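Local coordinates for PHB depolymerase (Penicillium funiculosum, PDB 2D81), which hydrolyses polyhydroxybutyrate as an alpha/beta-hydrolase esterase (EC 3.1.1.75), here complexed with a trimer of (R)-3-hydroxybutyrate, at residues G21-A26 / Y48-N53; A271-G276 / S293-I298. All coordinates share one frame; numbering follows the deposited sequence.

Contact 1 (G21-A26 / Y48-N53); sequences GGYMAA and YDCARN
Y23 reaches from helix 20-31 to C50 in the loop that follows strand 39-43. Its CB leaves the helix at an angle to that loop, and only the far half of the ring closes on it. With chi1 at -91° the ring stands off the usual staggered positions, and its CD1-CE1 flank lies on the side of the loop. CE1 is the atom that touches, 3.9 Å from C50 CB. The C50 methylene comes to the ring obliquely, a carbon-to-carbon, apolar touch. At the tip, Y23 OH lies 4.2 Å from C50 SG, a looser approach. The polar need of that hydroxyl is met by a hydrogen bond to C59 O. C59 is also the disulfide partner of C50. The phenol is thus hydrogen-bonded to one half of the bridge and packs loosely against the other. C50 SG stands anti to its backbone N (chi1 -164°), while CB points at the helix and meets the ring. The Y23 ring also stacks with W287 of the ligand pocket.

A second, thinner touch lies at A26. Its carbonyl O comes obliquely to Y48 CD1 at 4.2 Å. The Y48 ring packs against M74 and W77 of helix 68-77, and its OH bonds to D296 O.

The loop turns as a type I beta turn from D49 to R52. R52 NE gives D49 OD2 a salt-bridge hydrogen bond of 2.8 Å, with an N-H...O angle of 163°. D49 OD2 accepts on its syn lone pair and lies nearly in the guanidinium plane of R52. The bond ties the two ends of the turn together.

Strand 13-18 running into helix 20-31 corresponds to the nucleophile-elbow region of an alpha/beta hydrolase. Here a disulfide-bearing loop packs on that helix beside the bound trimer.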
ATOM      1  N   GLY A  21      -5.058   0.211  -3.182  1.00  5.92           N
ATOM      2  CA  GLY A  21      -3.874   0.530  -2.402  1.00  6.87           C
ATOM      3  C   GLY A  21      -2.852  -0.590  -2.422  1.00  6.00           C
ATOM      4  O   GLY A  21      -1.649  -0.351  -2.269  1.00  4.22           O
ATOM      5  N   GLY A  22      -3.329  -1.819  -2.606  1.00  5.80           N
ATOM      6  CA  GLY A  22      -2.430  -2.949  -2.759  1.00  5.73           C
ATOM      7  C   GLY A  22      -1.765  -2.936  -4.123  1.00  6.01           C
ATOM      8  O   GLY A  22      -0.565  -3.180  -4.241  1.00  5.80           O
ATOM      9  N   TYR A  23      -2.548  -2.655  -5.160  1.00  5.96           N
ATOM     10  CA  TYR A  23      -1.987  -2.450  -6.489  1.00  4.95           C
ATOM     11  C   TYR A  23      -0.910  -1.370  -6.427  1.00  4.36           C
ATOM     12  O   TYR A  23       0.198  -1.568  -6.917  1.00  4.34           O
ATOM     13  CB  TYR A  23      -3.090  -2.043  -7.476  1.00  5.53           C
ATOM     14  CG  TYR A  23      -3.741  -3.209  -8.196  1.00  6.20           C
ATOM     15  CD1 TYR A  23      -3.068  -3.884  -9.213  1.00  6.77           C
ATOM     16  CD2 TYR A  23      -5.028  -3.634  -7.867  1.00  6.41           C
ATOM     17  CE1 TYR A  23      -3.659  -4.952  -9.892  1.00  6.95           C
ATOM     18  CE2 TYR A  23      -5.631  -4.709  -8.539  1.00  5.52           C
ATOM     19  CZ  TYR A  23      -4.937  -5.358  -9.550  1.00  6.65           C
ATOM     20  OH  TYR A  23      -5.518  -6.412 -10.226  1.00  8.17           O
ATOM     21  N   MET A  24      -1.234  -0.232  -5.816  1.00  4.42           N
ATOM     22  CA  MET A  24      -0.284   0.874  -5.696  1.00  5.00           C
ATOM     23  C   MET A  24       0.953   0.488  -4.881  1.00  5.22           C
ATOM     24  O   MET A  24       2.067   0.868  -5.226  1.00  6.14           O
ATOM     25  CB  MET A  24      -0.973   2.097  -5.067  1.00  4.72           C
ATOM     26  CG  MET A  24      -0.083   3.331  -4.883  1.00  4.75           C
ATOM     27  SD  MET A  24       0.732   3.916  -6.393  1.00  8.33           S
ATOM     28  CE  MET A  24      -0.615   4.788  -7.208  1.00  7.62           C
ATOM     29  N   ALA A  25       0.763  -0.271  -3.804  1.00  5.50           N
ATOM     30  CA  ALA A  25       1.899  -0.714  -3.001  1.00  4.31           C
ATOM     31  C   ALA A  25       2.882  -1.503  -3.862  1.00  5.18           C
ATOM     32  O   ALA A  25       4.092  -1.296  -3.787  1.00  5.35           O
ATOM     33  CB  ALA A  25       1.422  -1.567  -1.828  1.00  4.77           C
ATOM     34  N   ALA A  26       2.358  -2.406  -4.683  1.00  6.31           N
ATOM     35  CA  ALA A  26       3.207  -3.172  -5.592  1.00  6.58           C
ATOM     36  C   ALA A  26       3.839  -2.271  -6.650  1.00  6.27           C
ATOM     37  O   ALA A  26       4.988  -2.475  -7.036  1.00  6.70           O
ATOM     38  CB  ALA A  26       2.400  -4.282  -6.261  1.00  6.03           C
ATOM     39  N   TYR A  48       1.641  -6.045 -10.975  1.00  6.35           N
ATOM     40  CA  TYR A  48       2.247  -4.813 -11.452  1.00  5.47           C
ATOM     41  C   TYR A  48       1.952  -4.621 -12.944  1.00  6.76           C
ATOM     42  O   TYR A  48       2.240  -5.502 -13.752  1.00  6.08           O
ATOM     43  CB  TYR A  48       3.758  -4.866 -11.235  1.00  6.47           C
ATOM     44  CG  TYR A  48       4.478  -3.690 -11.842  1.00  6.65           C
ATOM     45  CD1 TYR A  48       4.512  -2.454 -11.191  1.00  8.31           C
ATOM     46  CD2 TYR A  48       5.073  -3.794 -13.096  1.00  6.13           C
ATOM     47  CE1 TYR A  48       5.119  -1.351 -11.779  1.00  6.07           C
ATOM     48  CE2 TYR A  48       5.681  -2.697 -13.696  1.00  8.17           C
ATOM     49  CZ  TYR A  48       5.698  -1.481 -13.035  1.00  8.31           C
ATOM     50  OH  TYR A  48       6.266  -0.393 -13.644  1.00  6.36           O
ATOM     51  N   ASP A  49       1.378  -3.470 -13.291  1.00  5.31           N
ATOM     52  CA  ASP A  49       1.091  -3.097 -14.682  1.00  6.27           C
ATOM     53  C   ASP A  49      -0.070  -3.916 -15.245  1.00  6.74           C
ATOM     54  O   ASP A  49      -0.239  -4.011 -16.459  1.00  6.58           O
ATOM     55  CB  ASP A  49       2.339  -3.292 -15.565  1.00  6.05           C
ATOM     56  CG  ASP A  49       2.342  -2.390 -16.802  1.00  8.14           C
ATOM     57  OD1 ASP A  49       2.540  -2.902 -17.924  1.00  8.55           O
ATOM     58  OD2 ASP A  49       2.166  -1.164 -16.650  1.00  5.86           O
ATOM     59  N   CYS A  50      -0.880  -4.488 -14.358  1.00  7.15           N
ATOM     60  CA  CYS A  50      -1.958  -5.385 -14.780  1.00  7.48           C
ATOM     61  C   CYS A  50      -2.863  -4.746 -15.832  1.00  8.08           C
ATOM     62  O   CYS A  50      -3.222  -5.380 -16.824  1.00  5.89           O
ATOM     63  CB  CYS A  50      -2.810  -5.813 -13.576  1.00  5.78           C
ATOM     64  SG  CYS A  50      -3.867  -7.258 -13.947  1.00  9.66           S
ATOM     65  N   ALA A  51      -3.229  -3.486 -15.617  1.00  6.13           N
ATOM     66  CA  ALA A  51      -4.301  -2.874 -16.396  1.00  6.52           C
ATOM     67  C   ALA A  51      -3.820  -2.066 -17.596  1.00  5.84           C
ATOM     68  O   ALA A  51      -4.605  -1.337 -18.202  1.00  5.98           O
ATOM     69  CB  ALA A  51      -5.160  -1.992 -15.492  1.00  7.16           C
ATOM     70  N   ARG A  52      -2.542  -2.184 -17.948  1.00  6.80           N
ATOM     71  CA  ARG A  52      -2.024  -1.367 -19.041  1.00  6.96           C
ATOM     72  C   ARG A  52      -2.466  -1.885 -20.405  1.00  8.30           C
ATOM     73  O   ARG A  52      -2.814  -1.095 -21.285  1.00  8.82           O
ATOM     74  CB  ARG A  52      -0.493  -1.284 -18.997  1.00  7.16           C
ATOM     75  CG  ARG A  52       0.081  -0.337 -20.054  1.00  7.60           C
ATOM     76  CD  ARG A  52       1.600  -0.277 -20.016  1.00  8.21           C
ATOM     77  NE  ARG A  52       2.115   0.470 -18.869  1.00  8.45           N
ATOM     78  CZ  ARG A  52       2.356   1.778 -18.866  1.00  9.99           C
ATOM     79  NH1 ARG A  52       2.827   2.360 -17.772  1.00  7.88           N
ATOM     80  NH2 ARG A  52       2.141   2.506 -19.956  1.00 10.84           N
ATOM     81  N   ASN A  53      -2.459  -3.205 -20.582  1.00  9.76           N
ATOM     82  CA  ASN A  53      -2.745  -3.784 -21.893  1.00  9.61           C
ATOM     83  C   ASN A  53      -3.903  -4.780 -21.906  1.00 10.13           C
ATOM     84  O   ASN A  53      -4.125  -5.474 -22.901  1.00 11.51           O
ATOM     85  CB  ASN A  53      -1.487  -4.449 -22.462  1.00  9.97           C
ATOM     86  CG  ASN A  53      -0.366  -3.457 -22.699  1.00 10.10           C
ATOM     87  OD1 ASN A  53       0.591  -3.383 -21.928  1.00 10.29           O
ATOM     88  ND2 ASN A  53      -0.486  -2.677 -23.767  1.00 10.40           N
TER

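Contact 2 (A271-G276 / S293-I298); sequences AIWNGG and SNADQI
S293 O takes two donors, W273 NE1 from across the contact and R52 NH1 from the loop after strand 39-43. The indole bond is short, 2.8 Å from W273 NE1 to S293 O, with an N-H...O angle of 161°. The oxygen sits at the ring edge, in the indole plane. NE1, in contrast, stands above the carbonyl plane. CG of W273 is anti to its carbonyl carbon (chi1 -82°), which carries the indole over to the second loop.

The six-membered ring then meets two side chains. A295 CB touches W273 CZ2 at 3.8 Å. The D296 carboxylate comes obliquely to the same end, with D296 OD1 3.5 Å from W273 CZ2. Its plane is turned 53° from the ring, and OD1 has a salt bridge to R52. With an alanine at W273, S293 O would probably keep one donor fewer, and a gap would be likely to open beside A295 and D296.

Residues 271-276 form the connection between antiparallel strands 269-271 and 277-280. Residues 293-298, with a type I turn from N294 to Q297, lead into helix 301-314.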
ATOM      1  N   ALA A 271      -9.054   9.712 -19.721  1.00  7.82           N
ATOM      2  CA  ALA A 271      -8.587   8.633 -20.578  1.00  8.13           C
ATOM      3  C   ALA A 271      -7.676   7.742 -19.741  1.00  8.66           C
ATOM      4  O   ALA A 271      -6.822   8.238 -19.005  1.00 11.05           O
ATOM      5  CB  ALA A 271      -7.821   9.198 -21.767  1.00 10.03           C
ATOM      6  N   ILE A 272      -7.864   6.431 -19.834  1.00  7.46           N
ATOM      7  CA  ILE A 272      -7.004   5.512 -19.095  1.00  7.31           C
ATOM      8  C   ILE A 272      -6.174   4.672 -20.058  1.00  8.52           C
ATOM      9  O   ILE A 272      -6.246   4.866 -21.274  1.00  7.06           O
ATOM     10  CB  ILE A 272      -7.825   4.589 -18.161  1.00  8.63           C
ATOM     11  CG1 ILE A 272      -8.935   3.882 -18.942  1.00  9.46           C
ATOM     12  CG2 ILE A 272      -8.418   5.407 -17.023  1.00  8.18           C
ATOM     13  CD1 ILE A 272      -9.685   2.842 -18.114  1.00 10.71           C
ATOM     14  N   TRP A 273      -5.374   3.752 -19.523  1.00  7.62           N
ATOM     15  CA  TRP A 273      -4.438   3.004 -20.358  1.00 10.02           C
ATOM     16  C   TRP A 273      -5.094   2.321 -21.552  1.00 12.58           C
ATOM     17  O   TRP A 273      -4.570   2.379 -22.666  1.00 14.01           O
ATOM     18  CB  TRP A 273      -3.685   1.954 -19.535  1.00  9.34           C
ATOM     19  CG  TRP A 273      -2.505   2.499 -18.787  1.00  9.16           C
ATOM     20  CD1 TRP A 273      -1.627   3.453 -19.219  1.00 11.84           C
ATOM     21  CD2 TRP A 273      -2.033   2.072 -17.503  1.00  9.19           C
ATOM     22  NE1 TRP A 273      -0.635   3.644 -18.284  1.00 10.67           N
ATOM     23  CE2 TRP A 273      -0.861   2.809 -17.221  1.00 10.22           C
ATOM     24  CE3 TRP A 273      -2.484   1.135 -16.564  1.00  9.04           C
ATOM     25  CZ2 TRP A 273      -0.133   2.638 -16.038  1.00  9.32           C
ATOM     26  CZ3 TRP A 273      -1.759   0.963 -15.387  1.00  8.64           C
ATOM     27  CH2 TRP A 273      -0.596   1.713 -15.136  1.00 10.19           C
ATOM     28  N   ASN A 274      -6.231   1.670 -21.328  1.00 13.63           N
ATOM     29  CA  ASN A 274      -6.935   1.011 -22.425  1.00 15.63           C
ATOM     30  C   ASN A 274      -8.418   0.866 -22.113  1.00 14.91           C
ATOM     31  O   ASN A 274      -8.815   0.817 -20.948  1.00 13.81           O
ATOM     32  CB  ASN A 274      -6.321  -0.367 -22.693  1.00 16.56           C
ATOM     33  CG  ASN A 274      -6.763  -1.412 -21.685  1.00 16.87           C
ATOM     34  OD1 ASN A 274      -7.827  -2.021 -21.828  1.00 15.99           O
ATOM     35  ND2 ASN A 274      -5.956  -1.616 -20.653  1.00 17.26           N
ATOM     36  N   GLY A 275      -9.234   0.806 -23.160  1.00 15.99           N
ATOM     37  CA  GLY A 275     -10.663   0.637 -22.972  1.00 16.20           C
ATOM     38  C   GLY A 275     -11.429   1.946 -22.906  1.00 16.99           C
ATOM     39  O   GLY A 275     -12.630   1.951 -22.637  1.00 17.09           O
ATOM     40  N   GLY A 276     -10.738   3.059 -23.138  1.00 14.67           N
ATOM     41  CA  GLY A 276     -11.416   4.341 -23.218  1.00 13.12           C
ATOM     42  C   GLY A 276     -11.217   5.263 -22.028  1.00 11.94           C
ATOM     43  O   GLY A 276     -10.099   5.686 -21.736  1.00 11.51           O
ATOM     44  N   SER A 293       0.104   8.238 -18.290  1.00 11.49           N
ATOM     45  CA  SER A 293       0.512   6.966 -18.864  1.00 13.56           C
ATOM     46  C   SER A 293       1.595   6.278 -18.036  1.00 12.71           C
ATOM     47  O   SER A 293       1.805   5.079 -18.167  1.00 14.01           O
ATOM     48  CB  SER A 293       1.014   7.179 -20.294  1.00 16.41           C
ATOM     49  OG  SER A 293       2.049   8.143 -20.326  1.00 23.57           O
ATOM     50  N   ASN A 294       2.278   7.041 -17.185  1.00 11.52           N
ATOM     51  CA  ASN A 294       3.359   6.496 -16.361  1.00 10.93           C
ATOM     52  C   ASN A 294       2.947   6.253 -14.910  1.00  9.29           C
ATOM     53  O   ASN A 294       3.789   6.280 -14.012  1.00 10.45           O
ATOM     54  CB  ASN A 294       4.564   7.435 -16.383  1.00 14.53           C
ATOM     55  CG  ASN A 294       4.176   8.879 -16.167  1.00 18.83           C
ATOM     56  OD1 ASN A 294       3.327   9.186 -15.328  1.00 20.71           O
ATOM     57  ND2 ASN A 294       4.798   9.778 -16.921  1.00 20.95           N
ATOM     58  N   ALA A 295       1.660   6.005 -14.684  1.00  8.97           N
ATOM     59  CA  ALA A 295       1.133   5.824 -13.332  1.00  9.33           C
ATOM     60  C   ALA A 295       1.920   4.823 -12.486  1.00  8.99           C
ATOM     61  O   ALA A 295       2.047   5.002 -11.273  1.00  7.84           O
ATOM     62  CB  ALA A 295      -0.337   5.401 -13.397  1.00  7.61           C
ATOM     63  N   ASP A 296       2.431   3.766 -13.113  1.00  8.19           N
ATOM     64  CA  ASP A 296       3.155   2.738 -12.369  1.00  7.51           C
ATOM     65  C   ASP A 296       4.657   2.735 -12.641  1.00  6.31           C
ATOM     66  O   ASP A 296       5.350   1.757 -12.354  1.00  7.08           O
ATOM     67  CB  ASP A 296       2.555   1.349 -12.649  1.00  8.23           C
ATOM     68  CG  ASP A 296       2.737   0.891 -14.091  1.00  8.00           C
ATOM     69  OD1 ASP A 296       3.082   1.709 -14.970  1.00  8.10           O
ATOM     70  OD2 ASP A 296       2.516  -0.312 -14.346  1.00  9.12           O
ATOM     71  N   GLN A 297       5.161   3.847 -13.169  1.00  5.55           N
ATOM     72  CA  GLN A 297       6.590   3.989 -13.439  1.00  7.09           C
ATOM     73  C   GLN A 297       7.155   5.166 -12.650  1.00  6.88           C
ATOM     74  O   GLN A 297       6.406   5.968 -12.094  1.00  8.35           O
ATOM     75  CB  GLN A 297       6.818   4.209 -14.937  1.00  6.91           C
ATOM     76  CG  GLN A 297       6.254   3.089 -15.813  1.00  6.88           C
ATOM     77  CD  GLN A 297       6.251   3.442 -17.290  1.00  9.12           C
ATOM     78  OE1 GLN A 297       5.772   4.503 -17.682  1.00 10.61           O
ATOM     79  NE2 GLN A 297       6.780   2.547 -18.118  1.00  9.66           N
ATOM     80  N   ILE A 298       8.477   5.263 -12.591  1.00  7.22           N
ATOM     81  CA  ILE A 298       9.111   6.414 -11.964  1.00  8.07           C
ATOM     82  C   ILE A 298       8.519   7.685 -12.576  1.00  8.38           C
ATOM     83  O   ILE A 298       8.400   7.798 -13.794  1.00  9.08           O
ATOM     84  CB  ILE A 298      10.647   6.377 -12.181  1.00  8.63           C
ATOM     85  CG1 ILE A 298      11.234   5.155 -11.462  1.00  6.60           C
ATOM     86  CG2 ILE A 298      11.289   7.662 -11.653  1.00  7.78           C
ATOM     87  CD1 ILE A 298      12.679   4.811 -11.857  1.00  5.56           C
TER

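The two contacts have centres 10 Å apart and meet through R52, Y48 and D49 of contact 1. R52 serves both, and its NH2 packs 3.4 Å from W273 NE1. The probable hydrogen bond that joins them at Y48 measures 2.7 Å from Y48 OH to D296 O. D49 OD2 and D296 OD2 are only 2.5 Å apart, so one carboxylate may well be protonated, and R52 probably eases the remaining charge. Contact 1 is nearer the ligand: the Y23 side chain is about 4 Å from the bound trimer, and that of W273 about 10 Å. A backbone hydrogen bond between W273 and V288, a residue of the pocket, links contact 2 to the pocket-lining segment.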